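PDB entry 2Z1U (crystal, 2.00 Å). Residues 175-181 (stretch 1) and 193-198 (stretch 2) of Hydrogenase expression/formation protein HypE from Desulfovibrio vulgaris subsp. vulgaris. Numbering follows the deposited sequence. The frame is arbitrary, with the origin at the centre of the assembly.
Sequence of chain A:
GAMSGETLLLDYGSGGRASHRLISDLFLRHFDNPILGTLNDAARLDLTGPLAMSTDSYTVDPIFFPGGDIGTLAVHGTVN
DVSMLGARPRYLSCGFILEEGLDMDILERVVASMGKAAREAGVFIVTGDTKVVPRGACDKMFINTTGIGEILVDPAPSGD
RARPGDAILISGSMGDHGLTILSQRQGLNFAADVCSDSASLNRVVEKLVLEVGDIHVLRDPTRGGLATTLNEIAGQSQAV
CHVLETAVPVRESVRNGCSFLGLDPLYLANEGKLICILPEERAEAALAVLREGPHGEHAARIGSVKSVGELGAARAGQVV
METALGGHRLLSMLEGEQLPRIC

Stretch 1 175-181: GDHGLTI
Stretch 2 (193-198) DVCSDS

Stretch 1 is the first turn and a half of a helix, and stretch 2 is an irregular segment laid against its side. Gly175 takes the N-cap position with phi/psi of 101/-12, angles at which a CB would be jammed against the preceding carbonyl oxygen. From Asp176 to Ile181 the backbone is helical, with phi between -55 and -71 and psi between -39 and -55. These angles and two i to i+4 bonds define the turn: Leu179 N to Gly175 O at 3.0 Å and Ile181 N to His177 O at 3.1 Å. A third, Thr180 N to Asp176 O at 3.0 Å, fits the pattern, but the position of Asp176 O is less certain.

Stretch 2 forms no regular helix or strand. Val194 (-108/104), Cys195 (-148/168) and Ser196 (-58/149) are extended, whereas Asp193 (-66/-15) and Asp197 (-105/11) bend the chain, and Ser198 follows at -42/113. The register is set by two CA pairs: His177 CA lies 4.0 Å from Ser196 CA, and Thr180 CA lies 5.3 Å from Cys195 CA. It runs in opposite senses, since going along the helix from His177 to Thr180 moves the nearest partner back from Ser196 to Cys195. The backbones come very close at His177, and the contact buries 362 Å² in all, both sides summed.

One direct hydrogen bond crosses the interface. His177, with chi1 at 180° (t) and chi2 at 81°, places ND1 2.7 Å from OG of Ser196, whose chi1 is also t (-178°). The angle of 162° is nearly linear, and OG sits at the ring edge near its plane, where the lone pair or proton of ND1 must lie; either atom could be the donor. The same hydroxyl accepts a bond from its own stretch, Ser198 N to Ser196 OG at 3.2 Å and 159°, which ties the local bend to the histidine contact. The far ring nitrogen, NE2, is bonded elsewhere in the structure.

Water supplies two further links. Geometry allows water 1 to donate to Asp176 OD1 at 2.7 Å and to Asp193 O at 2.8 Å, but once atoms elsewhere in the structure are counted it has more acceptors in reach than protons; it accepts from Cys195 N at 3.2 Å. Asp176 (chi1 -53°, m; chi2 -102°) can thus meet the backbone of stretch 2 through solvent. Water 2 accepts from His177 N at 2.8 Å and donates weakly to Asp197 OD2 at 2.8 Å. Asp197 has chi1 at 55° (p) and chi2 at -10°; its CA-to-CB bond points sideways, but the end of the side chain comes nearer, with OD1 3.4 Å from His177 CB.

The apolar contact rests on Val194 (chi1 179°, t), whose CG1 lies 3.7 Å from Leu179 CD1, with Leu179 at chi1 -147°, between wells, and chi2 -150° (t). Thr180 has chi1 at 132°, also between wells, and the placement of its CG2, modelled 3.9 Å from Val194 CG1, is uncertain. The CA-to-CB bonds of Leu179 and Thr180 both point toward stretch 2, whereas that of Cys195 (chi1 58°, p) points away, so Cys195 meets the helix mainly through its backbone: its O lies 3.5 Å from Asp176 CB.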

ATOM      1  N   GLY A 175       5.202 -23.291  12.046  1.00 48.47           N
ATOM      2  CA  GLY A 175       4.443 -24.040  11.044  1.00 48.81           C
ATOM      3  C   GLY A 175       2.927 -23.948  11.141  1.00 48.52           C
ATOM      4  O   GLY A 175       2.222 -24.375  10.229  1.00 48.59           O
ATOM      5  N   ASP A 176       2.431 -23.402  12.248  1.00 48.26           N
ATOM      6  CA  ASP A 176       0.995 -23.368  12.563  1.00 48.22           C
ATOM      7  C   ASP A 176       0.131 -22.694  11.507  1.00 48.12           C
ATOM      8  O   ASP A 176      -0.818 -23.313  11.016  1.00 47.84           O
ATOM      9  CB  ASP A 176       0.765 -22.709  13.924  1.00 48.26           C
ATOM     10  CG  ASP A 176       1.593 -23.360  15.013  1.00 49.57           C
ATOM     11  OD1 ASP A 176       1.032 -24.152  15.784  1.00 50.22           O
ATOM     12  OD2 ASP A 176       2.814 -23.113  15.065  1.00 51.84           O
ATOM     13  N   HIS A 177       0.466 -21.455  11.146  1.00 47.46           N
ATOM     14  CA  HIS A 177      -0.292 -20.732  10.136  1.00 47.57           C
ATOM     15  C   HIS A 177      -0.343 -21.474   8.793  1.00 48.15           C
ATOM     16  O   HIS A 177      -1.429 -21.699   8.243  1.00 48.63           O
ATOM     17  CB  HIS A 177       0.276 -19.339   9.890  1.00 47.05           C
ATOM     18  CG  HIS A 177      -0.479 -18.576   8.847  1.00 45.86           C
ATOM     19  ND1 HIS A 177      -1.654 -17.911   9.123  1.00 45.83           N
ATOM     20  CD2 HIS A 177      -0.247 -18.394   7.528  1.00 45.19           C
ATOM     21  CE1 HIS A 177      -2.106 -17.336   8.022  1.00 45.91           C
ATOM     22  NE2 HIS A 177      -1.273 -17.619   7.036  1.00 46.71           N
ATOM     23  N   GLY A 178       0.831 -21.813   8.264  1.00 48.40           N
ATOM     24  CA  GLY A 178       0.931 -22.507   6.979  1.00 48.94           C
ATOM     25  C   GLY A 178       0.119 -23.790   6.940  1.00 49.65           C
ATOM     26  O   GLY A 178      -0.595 -24.042   5.972  1.00 50.48           O
ATOM     27  N   LEU A 179       0.226 -24.604   7.988  1.00 49.71           N
ATOM     28  CA  LEU A 179      -0.533 -25.845   8.074  1.00 50.29           C
ATOM     29  C   LEU A 179      -2.034 -25.586   8.062  1.00 50.41           C
ATOM     30  O   LEU A 179      -2.767 -26.251   7.342  1.00 50.54           O
ATOM     31  CB  LEU A 179      -0.158 -26.645   9.328  1.00 50.04           C
ATOM     32  CG  LEU A 179      -0.189 -28.173   9.312  1.00 51.46           C
ATOM     33  CD1 LEU A 179      -0.519 -28.725  10.692  1.00 51.16           C
ATOM     34  CD2 LEU A 179      -1.112 -28.786   8.259  1.00 52.86           C
ATOM     35  N   THR A 180      -2.498 -24.618   8.848  1.00 51.52           N
ATOM     36  CA  THR A 180      -3.946 -24.401   8.934  1.00 52.34           C
ATOM     37  C   THR A 180      -4.593 -23.927   7.654  1.00 53.16           C
ATOM     38  O   THR A 180      -5.679 -24.397   7.335  1.00 52.90           O
ATOM     39  CB  THR A 180      -4.452 -23.671  10.233  1.00 52.32           C
ATOM     40  OG1 THR A 180      -5.364 -22.610   9.905  1.00 52.55           O
ATOM     41  CG2 THR A 180      -3.324 -23.159  11.048  1.00 50.73           C
ATOM     42  N   ILE A 181      -3.938 -23.039   6.900  1.00 55.04           N
ATOM     43  CA  ILE A 181      -4.543 -22.605   5.639  1.00 56.24           C
ATOM     44  C   ILE A 181      -4.521 -23.747   4.595  1.00 57.39           C
ATOM     45  O   ILE A 181      -5.513 -23.958   3.899  1.00 57.58           O
ATOM     46  CB  ILE A 181      -4.007 -21.227   5.081  1.00 57.07           C
ATOM     47  CG1 ILE A 181      -2.821 -21.418   4.159  1.00 57.45           C
ATOM     48  CG2 ILE A 181      -3.779 -20.159   6.157  1.00 55.95           C
ATOM     49  CD1 ILE A 181      -3.249 -21.259   2.742  1.00 59.89           C
ATOM     50  N   ASP A 193      -6.012 -27.932  18.062  1.00 64.93           N
ATOM     51  CA  ASP A 193      -4.704 -27.366  18.378  1.00 63.55           C
ATOM     52  C   ASP A 193      -4.064 -26.573  17.235  1.00 62.13           C
ATOM     53  O   ASP A 193      -3.112 -25.810  17.449  1.00 62.41           O
ATOM     54  CB  ASP A 193      -3.770 -28.527  18.780  1.00 63.88           C
ATOM     55  CG  ASP A 193      -2.676 -28.098  19.730  1.00 64.87           C
ATOM     56  OD1 ASP A 193      -2.832 -27.059  20.412  1.00 68.08           O
ATOM     57  OD2 ASP A 193      -1.655 -28.795  19.801  1.00 65.41           O
ATOM     58  N   VAL A 194      -4.592 -26.746  16.027  1.00 60.24           N
ATOM     59  CA  VAL A 194      -3.958 -26.222  14.824  1.00 57.87           C
ATOM     60  C   VAL A 194      -4.734 -25.045  14.256  1.00 56.88           C
ATOM     61  O   VAL A 194      -5.787 -25.217  13.633  1.00 56.68           O
ATOM     62  CB  VAL A 194      -3.787 -27.319  13.737  1.00 57.86           C
ATOM     63  CG1 VAL A 194      -3.148 -26.743  12.472  1.00 57.19           C
ATOM     64  CG2 VAL A 194      -2.957 -28.496  14.273  1.00 57.53           C
ATOM     65  N   CYS A 195      -4.207 -23.846  14.470  1.00 55.32           N
ATOM     66  CA  CYS A 195      -4.802 -22.648  13.888  1.00 54.25           C
ATOM     67  C   CYS A 195      -3.738 -21.602  13.585  1.00 52.88           C
ATOM     68  O   CYS A 195      -2.591 -21.722  14.031  1.00 52.16           O
ATOM     69  CB  CYS A 195      -5.858 -22.068  14.826  1.00 54.97           C
ATOM     70  SG  CYS A 195      -5.216 -21.664  16.432  1.00 56.98           S
ATOM     71  N   SER A 196      -4.130 -20.575  12.831  1.00 51.25           N
ATOM     72  CA  SER A 196      -3.250 -19.454  12.563  1.00 50.65           C
ATOM     73  C   SER A 196      -2.813 -18.798  13.861  1.00 50.16           C
ATOM     74  O   SER A 196      -3.548 -18.789  14.853  1.00 50.41           O
ATOM     75  CB  SER A 196      -3.931 -18.429  11.669  1.00 49.76           C
ATOM     76  OG  SER A 196      -3.060 -17.347  11.372  1.00 49.02           O
ATOM     77  N   ASP A 197      -1.607 -18.254  13.832  1.00 50.06           N
ATOM     78  CA  ASP A 197      -1.022 -17.572  14.973  1.00 50.21           C
ATOM     79  C   ASP A 197      -1.056 -16.057  14.762  1.00 50.18           C
ATOM     80  O   ASP A 197      -0.426 -15.306  15.513  1.00 50.44           O
ATOM     81  CB  ASP A 197       0.423 -18.050  15.177  1.00 49.76           C
ATOM     82  CG  ASP A 197       1.295 -17.890  13.929  1.00 49.41           C
ATOM     83  OD1 ASP A 197       0.797 -17.589  12.814  1.00 49.18           O
ATOM     84  OD2 ASP A 197       2.517 -18.074  14.075  1.00 49.21           O
ATOM     85  N   SER A 198      -1.786 -15.621  13.738  1.00 50.10           N
ATOM     86  CA  SER A 198      -1.878 -14.203  13.383  1.00 50.63           C
ATOM     87  C   SER A 198      -2.017 -13.367  14.651  1.00 50.49           C
ATOM     88  O   SER A 198      -3.009 -13.467  15.378  1.00 51.01           O
ATOM     89  CB  SER A 198      -3.046 -13.953  12.431  1.00 50.47           C
ATOM     90  OG  SER A 198      -3.067 -12.603  11.978  1.00 50.74           O
TER
HETATM   91  O   HOH W   1      -1.576 -23.738  16.294  1.00 44.05           O
HETATM   92  O   HOH W   2       2.691 -20.301  12.349  1.00 29.55           O